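Local coordinates for protein superoxide dismutase (Clostridium difficile, PDB 3TJT) that probably protects the cell from superoxide radicals by converting them to hydrogen peroxide and oxygen at a bound iron ion, at residues Thr26-Leu29 against His30-His34; Lys86-Phe89 against Asp90-Pro94; Lys33-Gln36 against Ala37-Lys41; Ile71-Thr74 against Val75-Ala79; Asn179-Asn182 against Glu183-Asp186. All blocks are in the same frame, centred on the assembly; numbering follows the deposited sequence.

Contact 1. Residues Thr26-Leu29 against His30-His34; sequences TMKL and HHDKH. With FE (Fe (III) ion), chain B.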
# COMPACT_ATOMS: atom_id res chain seq x y z
N THR A 26 8.65 -12.00 9.99
CA THR A 26 7.49 -11.18 9.66
C THR A 26 6.53 -11.04 10.83
O THR A 26 6.01 -9.96 11.10
CB THR A 26 6.78 -11.72 8.42
OG1 THR A 26 7.62 -11.53 7.28
CG2 THR A 26 5.44 -11.01 8.19
N MET A 27 6.30 -12.13 11.56
CA MET A 27 5.44 -12.02 12.75
C MET A 27 6.00 -11.02 13.75
O MET A 27 5.26 -10.22 14.32
CB MET A 27 5.23 -13.40 13.42
CG MET A 27 4.52 -14.42 12.54
SD MET A 27 2.84 -13.94 11.99
CE MET A 27 2.05 -13.57 13.55
N LYS A 28 7.32 -11.04 13.95
CA LYS A 28 7.97 -10.09 14.85
C LYS A 28 7.80 -8.64 14.38
O LYS A 28 7.41 -7.78 15.16
CB LYS A 28 9.47 -10.42 14.99
CG LYS A 28 9.76 -11.68 15.79
CD LYS A 28 10.20 -11.36 17.22
CE LYS A 28 10.45 -12.64 18.02
NZ LYS A 28 10.65 -12.36 19.48
N LEU A 29 8.08 -8.39 13.11
CA LEU A 29 7.95 -7.03 12.59
C LEU A 29 6.50 -6.60 12.60
O LEU A 29 6.17 -5.49 13.02
CB LEU A 29 8.48 -6.97 11.16
CG LEU A 29 10.00 -7.06 10.99
CD1 LEU A 29 10.34 -7.45 9.57
CD2 LEU A 29 10.68 -5.76 11.37
N HIS A 30 5.63 -7.47 12.12
CA HIS A 30 4.22 -7.13 11.94
C HIS A 30 3.60 -6.78 13.30
O HIS A 30 2.89 -5.78 13.43
CB HIS A 30 3.50 -8.31 11.30
CG HIS A 30 2.25 -7.93 10.56
ND1 HIS A 30 1.45 -8.86 9.94
CD2 HIS A 30 1.69 -6.72 10.31
CE1 HIS A 30 0.44 -8.25 9.36
NE2 HIS A 30 0.56 -6.95 9.56
N HIS A 31 3.88 -7.58 14.32
CA HIS A 31 3.31 -7.34 15.64
C HIS A 31 4.07 -6.28 16.43
O HIS A 31 3.48 -5.33 16.96
CB HIS A 31 3.25 -8.65 16.44
CG HIS A 31 2.67 -8.50 17.81
ND1 HIS A 31 3.40 -8.01 18.88
CD2 HIS A 31 1.44 -8.77 18.30
CE1 HIS A 31 2.64 -7.98 19.96
NE2 HIS A 31 1.45 -8.44 19.63
N ASP A 32 5.39 -6.43 16.53
CA ASP A 32 6.18 -5.58 17.42
C ASP A 32 6.49 -4.19 16.87
O ASP A 32 6.75 -3.27 17.63
CB ASP A 32 7.50 -6.27 17.81
CG ASP A 32 7.30 -7.58 18.54
OD1 ASP A 32 6.15 -7.94 18.86
OD2 ASP A 32 8.30 -8.27 18.79
N LYS A 33 6.50 -4.05 15.54
CA LYS A 33 6.74 -2.75 14.93
C LYS A 33 5.47 -2.10 14.35
O LYS A 33 5.10 -1.00 14.75
CB LYS A 33 7.81 -2.84 13.84
CG LYS A 33 9.12 -3.44 14.32
CD LYS A 33 9.78 -2.59 15.38
CE LYS A 33 11.11 -3.23 15.78
NZ LYS A 33 11.71 -2.56 16.96
N HIS A 34 4.83 -2.77 13.39
CA HIS A 34 3.69 -2.16 12.70
C HIS A 34 2.47 -1.98 13.62
O HIS A 34 1.95 -0.88 13.76
CB HIS A 34 3.28 -2.96 11.46
CG HIS A 34 4.33 -2.98 10.38
ND1 HIS A 34 4.44 -1.97 9.44
CD2 HIS A 34 5.29 -3.88 10.09
CE1 HIS A 34 5.44 -2.26 8.62
NE2 HIS A 34 5.97 -3.41 8.98
FE FE B . -0.36 -5.27 8.58
O HOH W 1 9.04 -10.17 20.47
O HOH W 2 -1.67 -3.82 7.50

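Contact 2. Residues Lys86-Phe89 against Asp90-Pro94; sequences KFFF and DIMTP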
# COMPACT_ATOMS: atom_id res chain seq x y z
N LYS A 86 -5.10 -6.40 15.79
CA LYS A 86 -5.55 -7.23 16.91
C LYS A 86 -6.43 -8.34 16.36
O LYS A 86 -6.26 -9.52 16.70
CB LYS A 86 -6.30 -6.41 17.96
CG LYS A 86 -6.69 -7.25 19.19
CD LYS A 86 -7.76 -6.59 20.05
CE LYS A 86 -7.32 -5.24 20.55
NZ LYS A 86 -8.35 -4.63 21.46
N PHE A 87 -7.37 -7.97 15.50
CA PHE A 87 -8.29 -8.92 14.88
C PHE A 87 -7.54 -9.97 14.06
O PHE A 87 -7.82 -11.17 14.16
CB PHE A 87 -9.29 -8.17 13.97
CG PHE A 87 -10.27 -9.07 13.29
CD1 PHE A 87 -11.52 -9.30 13.85
CD2 PHE A 87 -9.95 -9.69 12.10
CE1 PHE A 87 -12.43 -10.13 13.23
CE2 PHE A 87 -10.86 -10.54 11.48
CZ PHE A 87 -12.09 -10.76 12.04
N PHE A 88 -6.59 -9.52 13.26
CA PHE A 88 -5.83 -10.40 12.37
C PHE A 88 -5.02 -11.45 13.14
O PHE A 88 -5.05 -12.64 12.79
CB PHE A 88 -4.91 -9.55 11.48
CG PHE A 88 -4.16 -10.33 10.45
CD1 PHE A 88 -4.82 -11.11 9.52
CD2 PHE A 88 -2.77 -10.26 10.40
CE1 PHE A 88 -4.12 -11.83 8.55
CE2 PHE A 88 -2.05 -10.98 9.43
CZ PHE A 88 -2.73 -11.75 8.51
N PHE A 89 -4.29 -11.03 14.16
CA PHE A 89 -3.50 -12.01 14.91
C PHE A 89 -4.42 -12.98 15.65
O PHE A 89 -4.10 -14.15 15.78
CB PHE A 89 -2.49 -11.32 15.82
CG PHE A 89 -1.48 -10.47 15.07
CD1 PHE A 89 -0.81 -11.00 13.97
CD2 PHE A 89 -1.22 -9.17 15.46
CE1 PHE A 89 0.11 -10.22 13.26
CE2 PHE A 89 -0.29 -8.39 14.76
CZ PHE A 89 0.36 -8.92 13.66
N ASP A 90 -5.59 -12.50 16.08
CA ASP A 90 -6.57 -13.38 16.73
C ASP A 90 -7.21 -14.40 15.79
O ASP A 90 -7.67 -15.47 16.23
CB ASP A 90 -7.67 -12.56 17.42
CG ASP A 90 -7.26 -12.04 18.79
OD1 ASP A 90 -6.20 -12.47 19.30
OD2 ASP A 90 -8.00 -11.20 19.34
N ILE A 91 -7.25 -14.09 14.50
CA ILE A 91 -7.97 -14.93 13.55
C ILE A 91 -7.05 -15.99 12.91
O ILE A 91 -7.45 -16.73 12.02
CB ILE A 91 -8.70 -14.09 12.46
CG1 ILE A 91 -9.92 -14.84 11.92
CG2 ILE A 91 -7.75 -13.71 11.32
CD1 ILE A 91 -10.91 -15.23 13.02
N MET A 92 -5.81 -16.06 13.40
CA MET A 92 -4.89 -17.10 12.97
C MET A 92 -4.53 -17.99 14.15
O MET A 92 -4.62 -17.57 15.31
CB MET A 92 -3.63 -16.49 12.36
CG MET A 92 -3.92 -15.63 11.11
SD MET A 92 -2.40 -15.09 10.29
CE MET A 92 -1.81 -13.85 11.43
N THR A 93 -4.11 -19.22 13.86
CA THR A 93 -3.72 -20.15 14.93
C THR A 93 -2.86 -21.28 14.37
O THR A 93 -3.03 -21.70 13.23
CB THR A 93 -4.98 -20.77 15.60
OG1 THR A 93 -4.57 -21.68 16.64
CG2 THR A 93 -5.81 -21.52 14.58
N PRO A 94 -1.93 -21.80 15.20
CA PRO A 94 -1.18 -23.00 14.82
C PRO A 94 -2.01 -24.28 14.98
O PRO A 94 -1.61 -25.33 14.48
CB PRO A 94 -0.01 -23.00 15.81
CG PRO A 94 -0.55 -22.30 17.01
CD PRO A 94 -1.46 -21.23 16.47
O HOH W 3 -4.46 -10.32 18.68

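Contact 3. Residues Lys33-Gln36 against Ala37-Lys41; sequences KHYQ and AYVDK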
# COMPACT_ATOMS: atom_id res chain seq x y z
N LYS A 33 6.50 -4.05 15.54
CA LYS A 33 6.74 -2.75 14.93
C LYS A 33 5.47 -2.10 14.35
O LYS A 33 5.10 -1.00 14.75
CB LYS A 33 7.81 -2.84 13.84
CG LYS A 33 9.12 -3.44 14.32
CD LYS A 33 9.78 -2.59 15.38
CE LYS A 33 11.11 -3.23 15.78
NZ LYS A 33 11.71 -2.56 16.96
N HIS A 34 4.83 -2.77 13.39
CA HIS A 34 3.69 -2.16 12.70
C HIS A 34 2.47 -1.98 13.62
O HIS A 34 1.95 -0.88 13.76
CB HIS A 34 3.28 -2.96 11.46
CG HIS A 34 4.33 -2.98 10.38
ND1 HIS A 34 4.44 -1.97 9.44
CD2 HIS A 34 5.29 -3.88 10.09
CE1 HIS A 34 5.44 -2.26 8.62
NE2 HIS A 34 5.97 -3.41 8.98
N TYR A 35 2.03 -3.06 14.24
CA TYR A 35 0.87 -2.99 15.14
C TYR A 35 1.17 -2.01 16.28
O TYR A 35 0.38 -1.10 16.57
CB TYR A 35 0.53 -4.41 15.60
CG TYR A 35 -0.56 -4.57 16.64
CD1 TYR A 35 -1.57 -3.61 16.81
CD2 TYR A 35 -0.61 -5.70 17.44
CE1 TYR A 35 -2.58 -3.78 17.78
CE2 TYR A 35 -1.59 -5.88 18.40
CZ TYR A 35 -2.57 -4.93 18.57
OH TYR A 35 -3.53 -5.15 19.53
N GLN A 36 2.35 -2.14 16.89
CA GLN A 36 2.77 -1.22 17.92
C GLN A 36 2.70 0.26 17.51
O GLN A 36 2.28 1.11 18.30
CB GLN A 36 4.20 -1.55 18.38
CG GLN A 36 4.69 -0.68 19.53
CD GLN A 36 4.09 -1.09 20.86
OE1 GLN A 36 4.16 -2.25 21.26
NE2 GLN A 36 3.47 -0.14 21.55
N ALA A 37 3.13 0.57 16.29
CA ALA A 37 3.11 1.95 15.81
C ALA A 37 1.69 2.51 15.71
O ALA A 37 1.46 3.67 16.05
CB ALA A 37 3.82 2.07 14.45
N TYR A 38 0.75 1.71 15.22
CA TYR A 38 -0.64 2.18 15.17
C TYR A 38 -1.16 2.53 16.56
O TYR A 38 -1.80 3.56 16.75
CB TYR A 38 -1.57 1.15 14.52
CG TYR A 38 -1.27 0.94 13.05
CD1 TYR A 38 -1.31 2.01 12.16
CD2 TYR A 38 -0.94 -0.31 12.57
CE1 TYR A 38 -1.03 1.82 10.81
CE2 TYR A 38 -0.65 -0.51 11.23
CZ TYR A 38 -0.71 0.56 10.36
OH TYR A 38 -0.41 0.35 9.03
N VAL A 39 -0.87 1.68 17.53
CA VAL A 39 -1.32 1.93 18.90
C VAL A 39 -0.64 3.17 19.48
O VAL A 39 -1.29 4.00 20.12
CB VAL A 39 -1.08 0.70 19.79
CG1 VAL A 39 -1.35 1.04 21.26
CG2 VAL A 39 -1.95 -0.47 19.33
N ASP A 40 0.66 3.31 19.26
CA ASP A 40 1.38 4.47 19.79
C ASP A 40 0.85 5.78 19.19
O ASP A 40 0.67 6.78 19.89
CB ASP A 40 2.88 4.37 19.53
CG ASP A 40 3.56 3.26 20.34
OD1 ASP A 40 2.94 2.72 21.27
OD2 ASP A 40 4.73 2.93 20.02
N LYS A 41 0.61 5.78 17.88
CA LYS A 41 0.16 7.00 17.20
C LYS A 41 -1.27 7.36 17.62
O LYS A 41 -1.60 8.54 17.79
CB LYS A 41 0.27 6.86 15.68
CG LYS A 41 1.72 6.84 15.18
CD LYS A 41 1.77 6.48 13.70
CE LYS A 41 3.20 6.46 13.19
NZ LYS A 41 3.80 7.82 13.30

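Contact 4. Residues Ile71-Thr74 against Val75-Ala79; sequences IATT and VRNNA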
# COMPACT_ATOMS: atom_id res chain seq x y z
N ILE A 71 -8.69 15.37 14.55
CA ILE A 71 -8.13 14.03 14.73
C ILE A 71 -8.85 12.94 13.94
O ILE A 71 -8.47 11.77 14.01
CB ILE A 71 -8.13 13.61 16.22
CG1 ILE A 71 -9.56 13.56 16.76
CG2 ILE A 71 -7.24 14.54 17.02
CD1 ILE A 71 -9.70 12.87 18.13
N ALA A 72 -9.87 13.30 13.18
CA ALA A 72 -10.69 12.29 12.51
C ALA A 72 -9.86 11.36 11.62
O ALA A 72 -10.02 10.14 11.67
CB ALA A 72 -11.80 12.95 11.70
N THR A 73 -8.99 11.93 10.81
CA THR A 73 -8.20 11.13 9.89
C THR A 73 -7.16 10.28 10.62
O THR A 73 -6.99 9.10 10.31
CB THR A 73 -7.52 12.01 8.82
OG1 THR A 73 -8.52 12.57 7.97
CG2 THR A 73 -6.57 11.18 7.96
N THR A 74 -6.48 10.87 11.59
CA THR A 74 -5.46 10.12 12.31
C THR A 74 -6.09 8.98 13.09
O THR A 74 -5.51 7.90 13.21
CB THR A 74 -4.59 11.01 13.23
OG1 THR A 74 -3.57 10.22 13.85
CG2 THR A 74 -5.43 11.65 14.30
N VAL A 75 -7.30 9.20 13.62
CA VAL A 75 -7.99 8.10 14.30
C VAL A 75 -8.44 7.02 13.31
O VAL A 75 -8.30 5.83 13.59
CB VAL A 75 -9.17 8.60 15.16
CG1 VAL A 75 -9.96 7.41 15.70
CG2 VAL A 75 -8.65 9.47 16.30
N ARG A 76 -8.97 7.42 12.16
CA ARG A 76 -9.35 6.46 11.13
C ARG A 76 -8.16 5.54 10.82
O ARG A 76 -8.28 4.31 10.81
CB ARG A 76 -9.77 7.21 9.86
CG ARG A 76 -10.00 6.35 8.64
CD ARG A 76 -10.38 7.27 7.47
NE ARG A 76 -10.62 6.56 6.22
CZ ARG A 76 -11.06 7.16 5.11
NH1 ARG A 76 -11.30 8.47 5.11
NH2 ARG A 76 -11.25 6.46 4.00
N ASN A 77 -7.01 6.13 10.58
CA ASN A 77 -5.85 5.33 10.19
C ASN A 77 -5.28 4.48 11.31
O ASN A 77 -4.94 3.32 11.10
CB ASN A 77 -4.75 6.23 9.61
CG ASN A 77 -5.15 6.85 8.29
OD1 ASN A 77 -6.02 6.33 7.58
ND2 ASN A 77 -4.51 7.97 7.94
N ASN A 78 -5.17 5.06 12.51
CA ASN A 78 -4.45 4.39 13.59
C ASN A 78 -5.34 3.51 14.47
O ASN A 78 -4.92 2.42 14.87
CB ASN A 78 -3.64 5.40 14.38
CG ASN A 78 -2.53 6.03 13.54
OD1 ASN A 78 -2.59 7.21 13.16
ND2 ASN A 78 -1.55 5.22 13.20
N ALA A 79 -6.56 3.95 14.76
CA ALA A 79 -7.53 3.04 15.38
C ALA A 79 -7.83 1.92 14.40
O ALA A 79 -8.01 0.77 14.80
CB ALA A 79 -8.82 3.77 15.78
O HOH W 4 -10.76 10.80 7.16

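Contact 5. Residues Asn179-Asn182 against Glu183-Asp186; sequences NRRN and EYID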
# COMPACT_ATOMS: atom_id res chain seq x y z
N ASN A 179 6.68 -10.60 -4.42
CA ASN A 179 5.52 -10.18 -5.22
C ASN A 179 4.42 -11.23 -5.36
O ASN A 179 3.35 -10.95 -5.92
CB ASN A 179 5.96 -9.79 -6.62
CG ASN A 179 6.58 -10.94 -7.36
OD1 ASN A 179 7.64 -11.45 -6.96
ND2 ASN A 179 5.93 -11.39 -8.42
N ARG A 180 4.69 -12.45 -4.90
CA ARG A 180 3.78 -13.57 -5.14
C ARG A 180 2.65 -13.59 -4.11
O ARG A 180 2.52 -14.53 -3.32
CB ARG A 180 4.57 -14.89 -5.16
CG ARG A 180 5.74 -14.87 -6.17
CD ARG A 180 6.53 -16.18 -6.18
NE ARG A 180 7.06 -16.51 -4.85
CZ ARG A 180 8.13 -15.94 -4.31
NH1 ARG A 180 8.79 -15.01 -4.97
NH2 ARG A 180 8.53 -16.30 -3.09
N ARG A 181 1.81 -12.56 -4.14
CA ARG A 181 0.73 -12.46 -3.16
C ARG A 181 -0.20 -13.67 -3.24
O ARG A 181 -0.74 -14.13 -2.22
CB ARG A 181 -0.06 -11.15 -3.34
CG ARG A 181 -1.05 -10.91 -2.18
CD ARG A 181 -2.14 -9.89 -2.57
NE ARG A 181 -1.59 -8.54 -2.73
CZ ARG A 181 -2.32 -7.49 -3.11
NH1 ARG A 181 -3.62 -7.63 -3.34
NH2 ARG A 181 -1.75 -6.30 -3.24
N ASN A 182 -0.39 -14.20 -4.44
CA ASN A 182 -1.23 -15.39 -4.62
C ASN A 182 -0.81 -16.57 -3.73
O ASN A 182 -1.66 -17.29 -3.21
CB ASN A 182 -1.28 -15.83 -6.09
CG ASN A 182 0.03 -16.44 -6.55
OD1 ASN A 182 1.07 -15.79 -6.56
ND2 ASN A 182 -0.02 -17.72 -6.93
N GLU A 183 0.50 -16.77 -3.56
CA GLU A 183 0.99 -17.88 -2.75
C GLU A 183 0.76 -17.62 -1.27
O GLU A 183 0.45 -18.54 -0.51
CB GLU A 183 2.48 -18.12 -3.00
CG GLU A 183 2.77 -18.61 -4.42
CD GLU A 183 4.26 -18.70 -4.72
OE1 GLU A 183 5.07 -18.42 -3.82
OE2 GLU A 183 4.61 -19.05 -5.87
N TYR A 184 0.91 -16.37 -0.86
CA TYR A 184 0.62 -15.95 0.50
C TYR A 184 -0.84 -16.21 0.84
O TYR A 184 -1.17 -16.76 1.89
CB TYR A 184 0.95 -14.47 0.66
CG TYR A 184 0.40 -13.78 1.90
CD1 TYR A 184 0.80 -14.15 3.18
CD2 TYR A 184 -0.48 -12.71 1.77
CE1 TYR A 184 0.32 -13.48 4.31
CE2 TYR A 184 -0.97 -12.04 2.88
CZ TYR A 184 -0.57 -12.42 4.14
OH TYR A 184 -1.06 -11.73 5.22
N ILE A 185 -1.73 -15.79 -0.07
CA ILE A 185 -3.16 -15.95 0.16
C ILE A 185 -3.53 -17.42 0.30
O ILE A 185 -4.22 -17.82 1.24
CB ILE A 185 -3.98 -15.31 -0.98
CG1 ILE A 185 -3.74 -13.79 -0.99
CG2 ILE A 185 -5.46 -15.63 -0.82
CD1 ILE A 185 -4.13 -13.11 -2.30
N ASP A 186 -3.05 -18.24 -0.63
CA ASP A 186 -3.36 -19.67 -0.58
C ASP A 186 -2.84 -20.32 0.71
O ASP A 186 -3.55 -21.09 1.35
CB ASP A 186 -2.79 -20.39 -1.80
CG ASP A 186 -3.38 -21.78 -1.97
OD1 ASP A 186 -4.63 -21.91 -2.00
OD2 ASP A 186 -2.60 -22.74 -2.07
O HOH W 5 7.45 -18.71 -1.93

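Contact 1. Residues Thr26-Leu29 against His30-His34
His30 meets Thr26 one helical turn back through both backbone and side chain. Its amide gives a hydrogen bond to Thr26 O (2.7 Å), and its CB lies 3.0 Å from that same oxygen. Beyond CB the side chain leaves the turn: with CG anti to the backbone N (chi1 -156°), the imidazole runs off toward the metal, and CD2 and CE1 lie on either side of NE2, which binds the iron at 2.2 Å. Histidine suits the place because its ring carries a nitrogen that can bind the metal at the end of a short, rigid arm. His85, Asp167, His171 and a water complete the site, the five-ligand centre of the iron/manganese superoxide dismutases, to which helix 24-46 of the alpha-hairpin domain contributes this one ligand. The helix widens just here into a pi-type turn. Leu29 O accepts from both Lys33 N (2.9 Å) and His34 N (3.1 Å), the first donor standing above the carbonyl plane, the second almost in line with the C=O bond. On the outer side, Lys28 and Asp32 run alongside each other. Water bridges Lys28 NZ and Asp32 OD2, while Asp32 OD1 takes hydrogen bonds from His31 ND1 (2.8 Å) and the Tyr15 hydroxyl.

Contact 2. Residues Lys86-Phe89 against Asp90-Pro94
Met92 folds back over the ring of Phe88. Its CE lies over one face, 3.5 Å from Phe88 CE2 and displaced toward the rim, in a CH-pi contact 22° off the ring normal. Met92 SD follows more obliquely, 3.8 Å from Phe88 CZ, making this a Met-aromatic contact as well. The methionine chain is extended at its middle bond and bends at the last (chi3 -73°), and that bend brings the methyl to the aromatic face. The same methyl reaches the edge of a second ring, 3.9 Å from Phe89 CD1, so one slender, flexible side chain fills the angle between two rigid ones.

The two phenylalanines leave the helix on different courses. Phe88 has CG anti to its amide nitrogen, whereas Phe89 has CG anti to its carbonyl carbon, which sends its ring toward Met27, His30 and Tyr35 of helix 24-46. Ile91 packs more loosely, its CG2 4.3 Å from Phe88 CD1. At the polar side, Asp90 lies beside Lys86; a water joins Lys86 O to Asp90 OD1, weakly at the aspartate, and Asp90 OD2 forms a salt bridge with Lys9.

The backbone meanwhile unwinds. Asp90 N still bonds to Lys86 O (3.1 Å), but Ile91 N turns to Phe88 O (3.1 Å), with only a weak bond to Phe87 O. Here helix 72-90, which carries the iron ligand His85, passes into the loop before helix 101-111; Phe88, about 6 Å from the iron, and Phe89, edge-to-face with the ligand His30, form part of the metal site's apolar surroundings.

Contact 3. Residues Lys33-Gln36 against Ala37-Lys41
Gln36 and Asp40 join side chains one turn apart on helix 24-46, the first long helix of the alpha-hairpin domain, while Tyr35 and Val39 pair on another side of it. Regular i to i+4 hydrogen bonds run through the segment, among them Val39 N to Tyr35 O (3.2 Å) and Asp40 N to Gln36 O (2.9 Å). They restore the ordinary helical spacing after the wider turn at Lys33-Tyr35.

Apolar packing comes from Tyr35, whose CE1 lies 3.7 Å from Val39 CG2. The methyl approaches the ring obliquely, and Val8 from a preceding loop also packs against both side chains. A branched valine fits this buried position because it packs a methyl against the ring without extending far from the helix. Tyr35 keeps its polar end satisfied elsewhere, its hydroxyl bonding to the backbone amide of Lys9.

Contact between an aromatic ring and the backbone marks Tyr38. Its CD2 comes within 3.2 Å of His34 O, which approaches the ring obliquely; farther out, the ring meets His85, and its hydroxyl bonds to Gln152. His34 itself stacks on His171 and bonds to Tyr174 of the second subunit, so this face of the helix borders both the metal site and the dimer interface.

The side-chain hydrogen bond lies on the outer surface. Gln36 bends at its second torsion (chi2 76°), which swings the amide along the helix toward Asp40. The amide and carboxylate planes are 41° apart: Gln36 NE2 donates within its own amide plane to the syn side of Asp40 OD1, at 2.9 Å, from 32° outside the carboxylate plane.

Contact 4. Residues Ile71-Thr74 against Val75-Ala79
Val75 packs back onto Ile71 at the first turn of helix 72-90, the second long helix of the alpha-hairpin domain. Its amide bonds to Ile71 O (2.9 Å), the first of a run of i to i+4 backbone bonds, and Val75 CG2 lies 4.0 Å from Ile71 CD1. The two side chains run alongside each other. Ile71 CG1 sits between its backbone N and carbonyl carbon (chi1 62°), which sets the ethyl arm beside the valine. Both are apolar because this side faces inward: Ile71 touches Leu46 of helix 24-46, and Val75 touches Leu60 of helix 57-62.

Arg76 follows on the outer side, its amide bonded to Ala72 O (3.0 Å). Its side chain is fully extended, which carries the guanidinium away from the helix to a salt bridge between NE and Asp153.

Asn77 returns to Thr73. Besides the backbone bond from its amide to Thr73 O (3.0 Å), its side chain runs beside that of the threonine, whose CG2 it meets; Phe129 of the second subunit packs on Asn77 as well.

Asn78, bonded through its backbone amide to Thr74 O (2.9 Å), packs against Tyr38 and Lys41 of helix 24-46. Ala79 is small enough to sit close against Leu61, and its amide continues the helix to Val75 O. A water closes the outer side of the turn, 3.0 Å from Thr73 OG1 and 3.2 Å from Arg76 NH1, lying in the guanidinium plane.

Contact 5. Residues Asn179-Asn182 against Glu183-Asp186
A salt bridge between Arg180 and Glu183 closes over the first turn of helix 181-188 in the C-terminal domain, with Arg180 in the N-cap position. Arg180 NE donates to Glu183 OE1 at 2.9 Å, from within the guanidinium plane but 46° out of the carboxylate plane, the guanidinium and carboxylate planes lying 56° apart. The arginine bends at its third torsion (chi3 -57°), which turns NE back toward the extended glutamate. A water links Arg180 NH2 to the same OE1 oxygen, and Arg180 NH1 is held by Gln178. The backbone adds a bond from Glu183 N to Arg180 O (3.0 Å) and a weak one from Tyr184 N to that oxygen.

On the inner side, Arg181 CG and CD each lie 3.8 Å from Ile185 CD1: the arginine's aliphatic stem supplies the apolar surface, while its guanidinium continues to Val128 O and Ala125 O. The buried Tyr184 extends to Leu166 and Tyr173, and its hydroxyl bonds to the backbone oxygen of the iron ligand Asp167. With OE1 gripped by both an N-H and a water, the Glu183 carboxylate is probably kept charged, and at a helix N-terminus it would be favourably placed against the helix dipole.

Contacts 1 and 3 follow one another on helix 24-46, sharing Lys33 and His34, and His30 O probably accepts a hydrogen bond from Tyr35 N (3.0 Å) across the join. Contacts 4 and 2 take opposite ends of helix 72-90, their centres about 23 Å apart. The two helices meet at several points: Tyr38 CD1 lies 4.0 Å from Asn77 O between contacts 3 and 4, and Phe89 CZ lies 3.8 Å from His30 CG between contacts 2 and 1. Contact 5 joins through Tyr184 OH, 3.7 Å from Phe88 CZ. Contact 1 supplies an iron ligand directly; the side chains of His34, Phe88 and Tyr184 stand about 5, 6 and 7 Å from the iron, and that of Asn78 about 12 Å.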